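Local atomic coordinates of leucyl aminopeptidase (PDB entry 5NTD), a protein that probably removes amino-terminal residues such as leucine from peptides, as a metal-dependent aminopeptidase of the M17 family that binds the inhibitor bestatin. Residues Leu42-Ala47 against Pro137-Asp142; Glu76-Gly81 against Val104-Thr109; Val270-Thr275 against Ala318-Phe323; Leu329-Gln334 against Glu516-Leu521. All coordinates share one frame; numbering follows the deposited sequence.

Contact 1: Leu42-Ala47 against Pro137-Asp142. Unlike the reference sequence in segment 137-142: Thr139 (reference Ala).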
loop_
_atom_site.group_PDB
_atom_site.type_symbol
_atom_site.label_atom_id
_atom_site.label_comp_id
_atom_site.label_asym_id
_atom_site.label_seq_id
_atom_site.Cartn_x
_atom_site.Cartn_y
_atom_site.Cartn_z
ATOM N N LEU G 42 -59.794 -0.633 1.027
ATOM C CA LEU G 42 -58.331 -0.839 0.922
ATOM C C LEU G 42 -57.927 -2.169 1.515
ATOM O O LEU G 42 -58.538 -2.688 2.457
ATOM C CB LEU G 42 -57.578 0.277 1.580
ATOM C CG LEU G 42 -57.367 1.461 0.629
ATOM C CD1 LEU G 42 -58.662 2.004 0.046
ATOM C CD2 LEU G 42 -56.699 2.568 1.399
ATOM N N SER G 43 -56.886 -2.738 0.939
ATOM C CA SER G 43 -56.387 -4.071 1.377
ATOM C C SER G 43 -55.841 -4.031 2.802
ATOM O O SER G 43 -55.771 -5.047 3.485
ATOM C CB SER G 43 -55.308 -4.573 0.417
ATOM O OG SER G 43 -55.795 -4.757 -0.912
ATOM N N SER G 44 -55.373 -2.863 3.218
ATOM C CA SER G 44 -54.733 -2.689 4.540
ATOM C C SER G 44 -54.694 -1.234 4.936
ATOM O O SER G 44 -55.147 -0.370 4.186
ATOM C CB SER G 44 -53.288 -3.266 4.553
ATOM O OG SER G 44 -52.354 -2.439 3.860
ATOM N N GLY G 45 -54.021 -0.966 6.059
ATOM C CA GLY G 45 -53.803 0.418 6.554
ATOM C C GLY G 45 -52.730 1.256 5.886
ATOM O O GLY G 45 -52.453 2.398 6.292
ATOM N N LEU G 46 -52.166 0.727 4.808
ATOM C CA LEU G 46 -51.199 1.493 4.019
ATOM C C LEU G 46 -51.558 1.449 2.550
ATOM O O LEU G 46 -51.845 0.393 2.000
ATOM C CB LEU G 46 -49.790 0.926 4.221
ATOM C CG LEU G 46 -48.687 1.605 3.435
ATOM C CD1 LEU G 46 -48.460 3.054 3.864
ATOM C CD2 LEU G 46 -47.389 0.804 3.581
ATOM N N ALA G 47 -51.498 2.602 1.918
ATOM C CA ALA G 47 -51.624 2.671 0.459
ATOM C C ALA G 47 -50.551 3.558 -0.100
ATOM O O ALA G 47 -50.205 4.597 0.498
ATOM C CB ALA G 47 -52.989 3.214 0.052
ATOM N N PRO G 137 -47.185 -7.125 10.080
ATOM C CA PRO G 137 -46.731 -7.996 9.007
ATOM C C PRO G 137 -47.894 -8.792 8.409
ATOM O O PRO G 137 -49.022 -8.745 8.909
ATOM C CB PRO G 137 -45.765 -8.940 9.733
ATOM C CG PRO G 137 -46.338 -9.046 11.128
ATOM C CD PRO G 137 -47.281 -7.883 11.339
ATOM N N ASN G 138 -47.584 -9.538 7.352
ATOM C CA ASN G 138 -48.574 -10.377 6.628
ATOM C C ASN G 138 -49.776 -9.544 6.160
ATOM O O ASN G 138 -50.894 -10.040 6.126
ATOM C CB ASN G 138 -49.068 -11.527 7.504
ATOM C CG ASN G 138 -47.986 -12.545 7.798
ATOM O OD1 ASN G 138 -47.089 -12.785 6.976
ATOM N ND2 ASN G 138 -48.044 -13.136 8.989
ATOM N N THR G 139 -49.511 -8.294 5.793
ATOM C CA THR G 139 -50.533 -7.446 5.190
ATOM C C THR G 139 -50.300 -7.339 3.684
ATOM O O THR G 139 -49.227 -7.655 3.150
ATOM C CB THR G 139 -50.596 -6.024 5.768
ATOM O OG1 THR G 139 -49.478 -5.232 5.311
ATOM C CG2 THR G 139 -50.618 -6.066 7.291
ATOM N N THR G 140 -51.347 -6.886 3.011
ATOM C CA THR G 140 -51.321 -6.579 1.596
ATOM C C THR G 140 -51.345 -5.079 1.448
ATOM O O THR G 140 -52.229 -4.410 1.966
ATOM C CB THR G 140 -52.485 -7.237 0.864
ATOM O OG1 THR G 140 -52.307 -8.658 0.914
ATOM C CG2 THR G 140 -52.501 -6.852 -0.599
ATOM N N VAL G 141 -50.369 -4.552 0.728
ATOM C CA VAL G 141 -50.274 -3.100 0.470
ATOM C C VAL G 141 -50.659 -2.798 -0.976
ATOM O O VAL G 141 -50.086 -3.353 -1.914
ATOM C CB VAL G 141 -48.837 -2.547 0.747
ATOM C CG1 VAL G 141 -48.740 -1.067 0.433
ATOM C CG2 VAL G 141 -48.454 -2.810 2.192
ATOM N N ASP G 142 -51.587 -1.869 -1.139
ATOM C CA ASP G 142 -52.030 -1.438 -2.457
ATOM C C ASP G 142 -51.054 -0.383 -2.965
ATOM O O ASP G 142 -50.831 0.625 -2.336
ATOM C CB ASP G 142 -53.446 -0.875 -2.440
ATOM C CG ASP G 142 -54.483 -1.899 -1.994
ATOM O OD1 ASP G 142 -54.376 -3.094 -2.354
ATOM O OD2 ASP G 142 -55.436 -1.490 -1.315
HETATM O O HOH W 1 -50.044 -2.708 5.372
#
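Ser43 and Ser44 meet Thr140 and Asp142 where two parallel neighbours of the mixed sheet, strands 46-52 and 140-145, begin in the macro-like N-terminal domain. Ser43 can be followed outward. Ser43 CB lies 3.5 Å from Thr140 O and also touches CG2 of that threonine. Its OG, anti to the carbonyl carbon (chi1 -62°), is carried to the carboxylate of Asp142 and bonds OD1 at 2.6 Å on the syn side. The other oxygen is taken by the backbone of the same serine: Ser43 N donates to Asp142 OD2 over 3.0 Å, almost straight at 175°. Two donors of one residue thus hold both oxygens and fix the rotation of the carboxylate. Tyr34 OH adds a bond to OD2 and Gln185 NE2 one to OD1, so this buried, probably negative group is well satisfied, and Gln38 NE2 also bonds Ser43 OG.

Leu46 and Val141 add an apolar contact: their side chains cross obliquely, Leu46 CD2 packing on Val141 CG1 at 3.9 Å, and Val134 lies against both. Ser44 OG reaches Thr140 O at 2.7 Å, coming from above the carbonyl plane by 38°. The same OG takes a proton from a water at 2.8 Å, and that water lies 2.6 Å from Thr139 OG1.

Contact 2: Glu76-Gly81 against Val104-Thr109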
loop_
_atom_site.group_PDB
_atom_site.type_symbol
_atom_site.label_atom_id
_atom_site.label_comp_id
_atom_site.label_asym_id
_atom_site.label_seq_id
_atom_site.Cartn_x
_atom_site.Cartn_y
_atom_site.Cartn_z
ATOM N N GLU G 76 -48.990 18.230 -3.404
ATOM C CA GLU G 76 -48.309 19.557 -3.429
ATOM C C GLU G 76 -46.963 19.581 -2.725
ATOM O O GLU G 76 -46.048 20.263 -3.131
ATOM C CB GLU G 76 -49.161 20.671 -2.795
ATOM C CG GLU G 76 -50.406 21.035 -3.589
ATOM C CD GLU G 76 -50.086 21.334 -5.055
ATOM O OE1 GLU G 76 -49.073 22.035 -5.327
ATOM O OE2 GLU G 76 -50.844 20.848 -5.925
ATOM N N ARG G 77 -46.887 18.858 -1.629
ATOM C CA ARG G 77 -45.729 18.954 -0.710
ATOM C C ARG G 77 -44.575 17.996 -1.030
ATOM O O ARG G 77 -43.440 18.239 -0.653
ATOM C CB ARG G 77 -46.186 18.774 0.753
ATOM C CG ARG G 77 -46.865 20.016 1.315
ATOM C CD ARG G 77 -47.447 19.739 2.687
ATOM N NE ARG G 77 -48.190 20.874 3.252
ATOM C CZ ARG G 77 -47.871 21.547 4.362
ATOM N NH1 ARG G 77 -48.632 22.565 4.725
ATOM N NH2 ARG G 77 -46.816 21.232 5.108
ATOM N N VAL G 78 -44.896 16.903 -1.698
ATOM C CA VAL G 78 -43.904 15.874 -2.050
ATOM C C VAL G 78 -42.838 16.467 -2.982
ATOM O O VAL G 78 -43.122 17.289 -3.858
ATOM C CB VAL G 78 -44.527 14.607 -2.674
ATOM C CG1 VAL G 78 -45.070 14.886 -4.065
ATOM C CG2 VAL G 78 -43.524 13.462 -2.715
ATOM N N LYS G 79 -41.604 16.069 -2.727
ATOM C CA LYS G 79 -40.442 16.468 -3.542
ATOM C C LYS G 79 -40.191 15.406 -4.642
ATOM O O LYS G 79 -40.451 14.228 -4.457
ATOM C CB LYS G 79 -39.204 16.682 -2.655
ATOM C CG LYS G 79 -39.308 17.899 -1.725
ATOM C CD LYS G 79 -38.034 18.100 -0.887
ATOM C CE LYS G 79 -37.836 17.057 0.219
ATOM N NZ LYS G 79 -38.015 17.641 1.575
ATOM N N GLU G 80 -39.686 15.861 -5.776
ATOM C CA GLU G 80 -39.289 14.961 -6.880
ATOM C C GLU G 80 -38.260 13.932 -6.397
ATOM O O GLU G 80 -37.331 14.254 -5.702
ATOM C CB GLU G 80 -38.692 15.742 -8.035
ATOM C CG GLU G 80 -38.324 14.866 -9.213
ATOM C CD GLU G 80 -37.730 15.654 -10.380
ATOM O OE1 GLU G 80 -36.749 15.123 -10.781
ATOM O OE2 GLU G 80 -38.146 16.749 -10.891
ATOM N N GLY G 81 -38.545 12.678 -6.660
ATOM C CA GLY G 81 -37.753 11.573 -6.113
ATOM C C GLY G 81 -37.946 11.264 -4.648
ATOM O O GLY G 81 -37.309 10.370 -4.096
ATOM N N VAL G 104 -47.462 9.199 -0.849
ATOM C CA VAL G 104 -47.336 9.676 -2.237
ATOM C C VAL G 104 -45.828 9.724 -2.595
ATOM O O VAL G 104 -45.023 10.182 -1.780
ATOM C CB VAL G 104 -47.928 11.073 -2.413
ATOM C CG1 VAL G 104 -47.712 11.582 -3.813
ATOM C CG2 VAL G 104 -49.407 11.056 -2.100
ATOM N N GLY G 105 -45.504 9.287 -3.806
ATOM C CA GLY G 105 -44.141 9.365 -4.334
ATOM C C GLY G 105 -44.092 9.916 -5.726
ATOM O O GLY G 105 -44.839 9.479 -6.582
ATOM N N GLU G 106 -43.226 10.893 -5.928
ATOM C CA GLU G 106 -43.095 11.578 -7.218
ATOM C C GLU G 106 -41.908 11.017 -8.009
ATOM O O GLU G 106 -40.750 11.140 -7.614
ATOM C CB GLU G 106 -42.978 13.116 -7.074
ATOM C CG GLU G 106 -43.034 13.867 -8.405
ATOM C CD GLU G 106 -42.843 15.370 -8.255
ATOM O OE1 GLU G 106 -43.488 15.969 -7.378
ATOM O OE2 GLU G 106 -42.029 15.960 -9.025
ATOM N N VAL G 107 -42.233 10.481 -9.166
ATOM C CA VAL G 107 -41.241 9.973 -10.138
ATOM C C VAL G 107 -40.785 11.101 -11.075
ATOM O O VAL G 107 -41.619 11.785 -11.659
ATOM C CB VAL G 107 -41.831 8.846 -10.998
ATOM C CG1 VAL G 107 -40.775 8.247 -11.912
ATOM C CG2 VAL G 107 -42.436 7.774 -10.106
ATOM N N PRO G 108 -39.466 11.308 -11.236
ATOM C CA PRO G 108 -39.030 12.273 -12.243
ATOM C C PRO G 108 -39.412 11.884 -13.669
ATOM O O PRO G 108 -39.607 10.711 -13.984
ATOM C CB PRO G 108 -37.520 12.293 -12.090
ATOM C CG PRO G 108 -37.191 10.959 -11.578
ATOM C CD PRO G 108 -38.329 10.601 -10.652
ATOM N N THR G 109 -39.527 12.885 -14.515
ATOM C CA THR G 109 -39.724 12.628 -15.952
ATOM C C THR G 109 -38.381 12.689 -16.690
ATOM O O THR G 109 -38.285 12.162 -17.776
ATOM C CB THR G 109 -40.672 13.621 -16.685
ATOM O OG1 THR G 109 -40.243 14.950 -16.434
ATOM C CG2 THR G 109 -42.107 13.441 -16.273
HETATM O O HOH W 2 -42.588 18.591 -6.601
HETATM O O HOH W 3 -37.827 14.904 -13.661
#
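Glu106 O accepts a hydrogen bond from Gly81 N at 2.9 Å, bent to 144° at the hydrogen, which ties the chain leaving helix 69-77 to strand 99-107. Glu106 also pairs through its backbone with Gly82. Its side chain runs out extended, with CG anti to the backbone N (chi1 -172°), and touches both Val78 and Glu80. OE2 lies 3.5 Å from Glu80 CB, while OE1 approaches Val78 CG1 at 3.8 Å. The two carboxylates come near each other, with Glu80 OE2 and Glu106 OE2 4.4 Å apart and the planes turned by 41°; the repulsion might raise the proton affinity of the more buried Glu106. The side chain of Glu80 passes Pro108 at about a right angle, bringing OE1 to 3.2 Å from Pro108 CB.

The apolar contact is Val78 CG1 with Val104 CG1, 4.2 Å; Val78 CG2 also lies 3.7 Å from the carbonyl oxygen Val104 O. Tyr84 packs on Val78, while Ala74 and Ile75 of helix 69-77 pack on Val104. The whole is a helix-to-strand connection, in which residues 78-81 run beside strand 99-107 before entering its antiparallel partner 83-89, the outermost strand of the macro-like sheet within this chain.

Contact 3: Val270-Thr275 against Ala318-Phe323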
loop_
_atom_site.group_PDB
_atom_site.type_symbol
_atom_site.label_atom_id
_atom_site.label_comp_id
_atom_site.label_asym_id
_atom_site.label_seq_id
_atom_site.Cartn_x
_atom_site.Cartn_y
_atom_site.Cartn_z
ATOM N N VAL G 270 -23.517 -26.925 -15.826
ATOM C CA VAL G 270 -24.920 -27.283 -15.835
ATOM C C VAL G 270 -25.626 -26.666 -17.045
ATOM O O VAL G 270 -25.723 -25.445 -17.153
ATOM C CB VAL G 270 -25.617 -26.822 -14.575
ATOM C CG1 VAL G 270 -27.087 -27.204 -14.587
ATOM C CG2 VAL G 270 -24.956 -27.414 -13.355
ATOM N N THR G 271 -26.130 -27.509 -17.936
ATOM C CA THR G 271 -26.821 -27.022 -19.113
ATOM C C THR G 271 -28.294 -27.415 -19.087
ATOM O O THR G 271 -28.647 -28.577 -18.921
ATOM C CB THR G 271 -26.161 -27.493 -20.418
ATOM O OG1 THR G 271 -24.807 -26.995 -20.494
ATOM C CG2 THR G 271 -26.913 -26.973 -21.626
ATOM N N LEU G 272 -29.133 -26.418 -19.289
ATOM C CA LEU G 272 -30.579 -26.566 -19.319
ATOM C C LEU G 272 -31.081 -26.322 -20.749
ATOM O O LEU G 272 -30.554 -25.451 -21.442
ATOM C CB LEU G 272 -31.274 -25.589 -18.374
ATOM C CG LEU G 272 -30.596 -25.430 -17.019
ATOM C CD1 LEU G 272 -31.331 -24.389 -16.190
ATOM C CD2 LEU G 272 -30.567 -26.744 -16.280
ATOM N N LEU G 273 -32.078 -27.111 -21.172
ATOM C CA LEU G 273 -32.651 -26.998 -22.536
ATOM C C LEU G 273 -34.122 -26.800 -22.522
ATOM O O LEU G 273 -34.855 -27.494 -21.859
ATOM C CB LEU G 273 -32.366 -28.215 -23.373
ATOM C CG LEU G 273 -30.899 -28.457 -23.703
ATOM C CD1 LEU G 273 -30.725 -29.878 -24.257
ATOM C CD2 LEU G 273 -30.403 -27.421 -24.720
ATOM N N TYR G 274 -34.538 -25.844 -23.320
ATOM C CA TYR G 274 -35.946 -25.600 -23.570
ATOM C C TYR G 274 -36.160 -25.429 -25.065
ATOM O O TYR G 274 -35.537 -24.582 -25.723
ATOM C CB TYR G 274 -36.411 -24.349 -22.830
ATOM C CG TYR G 274 -37.699 -23.747 -23.339
ATOM C CD1 TYR G 274 -38.926 -24.381 -23.124
ATOM C CD2 TYR G 274 -37.693 -22.516 -23.996
ATOM C CE1 TYR G 274 -40.099 -23.805 -23.562
ATOM C CE2 TYR G 274 -38.861 -21.928 -24.447
ATOM C CZ TYR G 274 -40.058 -22.572 -24.223
ATOM O OH TYR G 274 -41.209 -21.979 -24.677
ATOM N N THR G 275 -37.052 -26.249 -25.595
ATOM C CA THR G 275 -37.483 -26.128 -27.003
ATOM C C THR G 275 -38.970 -25.885 -27.002
ATOM O O THR G 275 -39.719 -26.721 -26.517
ATOM C CB THR G 275 -37.137 -27.400 -27.790
ATOM O OG1 THR G 275 -35.728 -27.629 -27.672
ATOM C CG2 THR G 275 -37.482 -27.247 -29.287
ATOM N N ALA G 318 -28.971 -14.645 -13.347
ATOM C CA ALA G 318 -29.683 -13.874 -14.344
ATOM C C ALA G 318 -30.156 -14.760 -15.525
ATOM O O ALA G 318 -31.313 -14.748 -15.892
ATOM C CB ALA G 318 -28.834 -12.737 -14.868
ATOM N N VAL G 319 -29.230 -15.513 -16.102
ATOM C CA VAL G 319 -29.569 -16.389 -17.219
ATOM C C VAL G 319 -30.499 -17.524 -16.776
ATOM O O VAL G 319 -31.413 -17.909 -17.494
ATOM C CB VAL G 319 -28.355 -16.964 -17.959
ATOM C CG1 VAL G 319 -27.542 -15.831 -18.565
ATOM C CG2 VAL G 319 -27.488 -17.849 -17.087
ATOM N N PHE G 320 -30.262 -18.041 -15.594
ATOM C CA PHE G 320 -31.118 -19.096 -15.050
ATOM C C PHE G 320 -32.558 -18.627 -14.966
ATOM O O PHE G 320 -33.477 -19.292 -15.401
ATOM C CB PHE G 320 -30.650 -19.545 -13.674
ATOM C CG PHE G 320 -31.511 -20.602 -13.057
ATOM C CD1 PHE G 320 -31.725 -21.805 -13.710
ATOM C CD2 PHE G 320 -32.105 -20.411 -11.806
ATOM C CE1 PHE G 320 -32.506 -22.803 -13.129
ATOM C CE2 PHE G 320 -32.890 -21.398 -11.225
ATOM C CZ PHE G 320 -33.097 -22.599 -11.898
ATOM N N CYS G 321 -32.758 -17.460 -14.370
ATOM C CA CYS G 321 -34.113 -16.960 -14.121
ATOM C C CYS G 321 -34.778 -16.466 -15.411
ATOM O O CYS G 321 -35.988 -16.576 -15.572
ATOM C CB CYS G 321 -34.118 -15.919 -13.037
ATOM S SG CYS G 321 -33.659 -16.595 -11.407
ATOM N N GLY G 322 -34.001 -15.904 -16.303
ATOM C CA GLY G 322 -34.508 -15.493 -17.629
ATOM C C GLY G 322 -35.000 -16.716 -18.397
ATOM O O GLY G 322 -36.030 -16.703 -19.056
ATOM N N PHE G 323 -34.218 -17.783 -18.287
ATOM C CA PHE G 323 -34.591 -19.101 -18.810
ATOM C C PHE G 323 -35.921 -19.560 -18.198
ATOM O O PHE G 323 -36.809 -20.018 -18.906
ATOM C CB PHE G 323 -33.514 -20.106 -18.538
ATOM C CG PHE G 323 -33.820 -21.484 -19.038
ATOM C CD1 PHE G 323 -33.422 -21.883 -20.295
ATOM C CD2 PHE G 323 -34.407 -22.417 -18.207
ATOM C CE1 PHE G 323 -33.623 -23.189 -20.732
ATOM C CE2 PHE G 323 -34.623 -23.722 -18.631
ATOM C CZ PHE G 323 -34.228 -24.108 -19.895
#
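Leu272 and Tyr274 reach from strand 270-274 to the rings of Phe320 and Phe323 on helix 318-323, and the side-chain contacts across the two segments are apolar. One interaction is a CH-pi contact. Leu272 CB stands over a face of the Phe323 ring, 4.1 Å from the ring centroid and 28° off the normal; the nearest ring atom is CZ, 3.6 Å from that CB.

The remaining contacts are van der Waals in kind. Phe323 has CG anti to the backbone N (chi1 180°), and its ring lies against the strand, where CZ touches Leu272, Leu273 and Tyr274. Tyr274 CB meets CZ obliquely at 3.7 Å, whereas the carbonyl carbon C of Leu273 sits at the ring edge, near its plane, 3.8 Å from CZ. The second ring is met differently: Leu272 CD1 lies in the plane of Phe320 at its edge, 3.6 Å from Phe320 CD1 and equally close to CE1. One leucine therefore serves both rings, CB over a face and CD1 at an edge.

The polar end of Tyr274 turns away from the helix, its OH bonding Gln331 O. Phe238 adds an edge-to-face partner for Phe323, and Ile228 and Ala229 of helix 222-236 press on Phe320.

Strand and helix axes run nearly parallel, 22° apart and 10.6 Å at closest approach. Such a helix lying along a strand is the layered alpha/beta arrangement of the M17 catalytic domain, here a helix covering a mixed sheet.

Contact 4: Leu329-Gln334 against Glu516-Leu521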
loop_
_atom_site.group_PDB
_atom_site.type_symbol
_atom_site.label_atom_id
_atom_site.label_comp_id
_atom_site.label_asym_id
_atom_site.label_seq_id
_atom_site.Cartn_x
_atom_site.Cartn_y
_atom_site.Cartn_z
ATOM N N LEU G 329 -43.579 -18.744 -19.379
ATOM C CA LEU G 329 -44.417 -18.004 -20.350
ATOM C C LEU G 329 -44.436 -18.604 -21.746
ATOM O O LEU G 329 -45.115 -18.089 -22.628
ATOM C CB LEU G 329 -43.969 -16.561 -20.476
ATOM C CG LEU G 329 -43.967 -15.789 -19.146
ATOM C CD1 LEU G 329 -43.639 -14.333 -19.410
ATOM C CD2 LEU G 329 -45.307 -15.930 -18.418
ATOM N N GLN G 330 -43.728 -19.711 -21.913
ATOM C CA GLN G 330 -43.661 -20.418 -23.204
ATOM C C GLN G 330 -43.322 -19.466 -24.324
ATOM O O GLN G 330 -43.969 -19.451 -25.373
ATOM C CB GLN G 330 -44.968 -21.148 -23.509
ATOM C CG GLN G 330 -45.205 -22.233 -22.491
ATOM C CD GLN G 330 -46.475 -22.999 -22.758
ATOM O OE1 GLN G 330 -47.527 -22.418 -23.087
ATOM N NE2 GLN G 330 -46.398 -24.338 -22.632
ATOM N N GLN G 331 -42.292 -18.665 -24.103
ATOM C CA GLN G 331 -41.787 -17.784 -25.159
ATOM C C GLN G 331 -41.248 -18.645 -26.310
ATOM O O GLN G 331 -40.695 -19.723 -26.059
ATOM C CB GLN G 331 -40.697 -16.867 -24.632
ATOM C CG GLN G 331 -41.223 -15.813 -23.683
ATOM C CD GLN G 331 -40.136 -14.863 -23.208
ATOM O OE1 GLN G 331 -39.342 -15.214 -22.337
ATOM N NE2 GLN G 331 -40.109 -13.661 -23.765
ATOM N N PRO G 332 -41.415 -18.186 -27.571
ATOM C CA PRO G 332 -41.081 -18.991 -28.739
ATOM C C PRO G 332 -39.622 -18.904 -29.158
ATOM O O PRO G 332 -39.303 -18.717 -30.322
ATOM C CB PRO G 332 -41.989 -18.429 -29.823
ATOM C CG PRO G 332 -42.169 -16.995 -29.455
ATOM C CD PRO G 332 -42.079 -16.915 -27.956
ATOM N N VAL G 333 -38.754 -19.110 -28.182
ATOM C CA VAL G 333 -37.297 -19.115 -28.393
ATOM C C VAL G 333 -36.739 -20.420 -27.937
ATOM O O VAL G 333 -37.049 -20.910 -26.860
ATOM C CB VAL G 333 -36.583 -18.009 -27.578
ATOM C CG1 VAL G 333 -35.148 -17.894 -28.026
ATOM C CG2 VAL G 333 -37.245 -16.668 -27.792
ATOM N N GLN G 334 -35.919 -21.004 -28.770
ATOM C CA GLN G 334 -35.246 -22.214 -28.363
ATOM C C GLN G 334 -34.036 -21.775 -27.545
ATOM O O GLN G 334 -33.236 -21.004 -28.038
ATOM C CB GLN G 334 -34.787 -23.048 -29.560
ATOM C CG GLN G 334 -34.144 -24.358 -29.130
ATOM C CD GLN G 334 -33.809 -25.221 -30.307
ATOM O OE1 GLN G 334 -34.342 -25.030 -31.400
ATOM N NE2 GLN G 334 -33.015 -26.237 -30.076
ATOM N N GLU G 516 -37.349 -9.350 -22.134
ATOM C CA GLU G 516 -37.689 -8.286 -23.066
ATOM C C GLU G 516 -36.936 -8.478 -24.370
ATOM O O GLU G 516 -37.495 -8.303 -25.467
ATOM C CB GLU G 516 -37.424 -6.937 -22.447
ATOM C CG GLU G 516 -37.681 -5.752 -23.367
ATOM C CD GLU G 516 -39.137 -5.637 -23.835
ATOM O OE1 GLU G 516 -40.050 -6.117 -23.124
ATOM O OE2 GLU G 516 -39.356 -5.079 -24.941
ATOM N N TYR G 517 -35.674 -8.875 -24.270
ATOM C CA TYR G 517 -34.864 -9.167 -25.473
ATOM C C TYR G 517 -35.528 -10.301 -26.313
ATOM O O TYR G 517 -35.705 -10.181 -27.538
ATOM C CB TYR G 517 -33.398 -9.515 -25.104
ATOM C CG TYR G 517 -32.529 -9.981 -26.274
ATOM C CD1 TYR G 517 -32.017 -9.088 -27.180
ATOM C CD2 TYR G 517 -32.299 -11.323 -26.489
ATOM C CE1 TYR G 517 -31.281 -9.523 -28.287
ATOM C CE2 TYR G 517 -31.568 -11.775 -27.582
ATOM C CZ TYR G 517 -31.072 -10.882 -28.479
ATOM O OH TYR G 517 -30.344 -11.325 -29.562
ATOM N N PHE G 518 -35.883 -11.370 -25.638
ATOM C CA PHE G 518 -36.550 -12.526 -26.302
ATOM C C PHE G 518 -37.892 -12.115 -26.979
ATOM O O PHE G 518 -38.185 -12.516 -28.083
ATOM C CB PHE G 518 -36.850 -13.659 -25.322
ATOM C CG PHE G 518 -35.645 -14.280 -24.702
ATOM C CD1 PHE G 518 -34.432 -14.285 -25.339
ATOM C CD2 PHE G 518 -35.748 -14.890 -23.469
ATOM C CE1 PHE G 518 -33.312 -14.874 -24.745
ATOM C CE2 PHE G 518 -34.658 -15.483 -22.868
ATOM C CZ PHE G 518 -33.433 -15.482 -23.518
ATOM N N ARG G 519 -38.629 -11.255 -26.302
ATOM C CA ARG G 519 -39.919 -10.733 -26.786
ATOM C C ARG G 519 -39.828 -10.079 -28.167
ATOM O O ARG G 519 -40.728 -10.254 -28.978
ATOM C CB ARG G 519 -40.516 -9.694 -25.838
ATOM C CG ARG G 519 -41.771 -10.122 -25.112
ATOM C CD ARG G 519 -42.020 -9.409 -23.793
ATOM N NE ARG G 519 -42.073 -7.952 -23.858
ATOM C CZ ARG G 519 -43.161 -7.214 -24.094
ATOM N NH1 ARG G 519 -44.343 -7.761 -24.348
ATOM N NH2 ARG G 519 -43.044 -5.885 -24.070
ATOM N N LYS G 520 -38.735 -9.372 -28.437
ATOM C CA LYS G 520 -38.587 -8.618 -29.683
ATOM C C LYS G 520 -37.762 -9.322 -30.751
ATOM O O LYS G 520 -37.450 -8.704 -31.763
ATOM C CB LYS G 520 -38.011 -7.225 -29.416
ATOM C CG LYS G 520 -38.785 -6.358 -28.418
ATOM C CD LYS G 520 -40.246 -6.120 -28.722
ATOM C CE LYS G 520 -41.128 -5.808 -27.477
ATOM N NZ LYS G 520 -41.259 -4.423 -26.996
ATOM N N LEU G 521 -37.459 -10.603 -30.591
ATOM C CA LEU G 521 -36.618 -11.310 -31.575
ATOM C C LEU G 521 -37.275 -11.519 -32.952
ATOM O O LEU G 521 -38.175 -12.346 -33.061
ATOM C CB LEU G 521 -36.152 -12.679 -31.015
ATOM C CG LEU G 521 -34.975 -12.567 -30.045
ATOM C CD1 LEU G 521 -34.667 -13.883 -29.341
ATOM C CD2 LEU G 521 -33.725 -12.031 -30.726
#
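The beta-alpha-beta unit formed by strand 283-291, helix 314-328 and strand 334-344 has in its last loop Gln331 and Val333, which pack on Phe518 of the C-terminal helix 511-519. Helix 314-328 closes in a Schellman motif, with positive phi at Gln330, and Pro332 centres an inverse gamma turn; Gln331 and Val333, one on each side of that proline, both direct their side chains towards helix 511-519.

Gln331 has CG anti to its carbonyl carbon (chi1 -70°) and then runs extended, crossing Phe518 at about a right angle. NE2 comes within 3.6 Å of Phe518 CB and 3.8 Å of Arg519 N. OE1 sits at the edge of the Phe518 ring, in its plane, 3.8 Å from CD2, with the amide plane turned 62° from the ring. The amide is also hydrogen-bonded: NE2 donates to Thr515 O. Val333 uses a single branch: CG2 touches Phe518 CB at 3.9 Å and Leu521 CD1 at 4.1 Å.

At the end of the helix Glu516 forms a salt-bridge network with Arg519 and with Lys520, the latter just past the helix. Arg519 approaches side-on, NE and NH2 both bonding Glu516 OE1, the first at 2.8 Å and nearly in the guanidinium plane, while Lys520 NZ bonds Glu516 OE2 at 2.9 Å.

Leu286 of strand 283-291 packs against Phe518, and Val284 of that strand against Val333 and Leu521. Helix 422-435 flanks Glu516 and Tyr517, and helix 196-214 meets Leu329 at the start of segment 329-334.

In the fold
The four contacts divide between two domains. Contacts 1 and 2 belong to the N-terminal macro-like domain, their centres 22 Å apart without touching, and share one mixed sheet in which strands 46-52 and 99-107 are neighbours; both segments of contact 2 fall in the chain between those of contact 1. Contacts 3 and 4 follow in the catalytic part, with centres 13 Å apart. They are joined directly: Tyr274 bridges to the loop of residues 329-334, which continues from the helix of contact 3. About 35 Å separates the centres of contacts 1 and 3, consistent with two separately packed cores, the second carrying the manganese and bestatin sites.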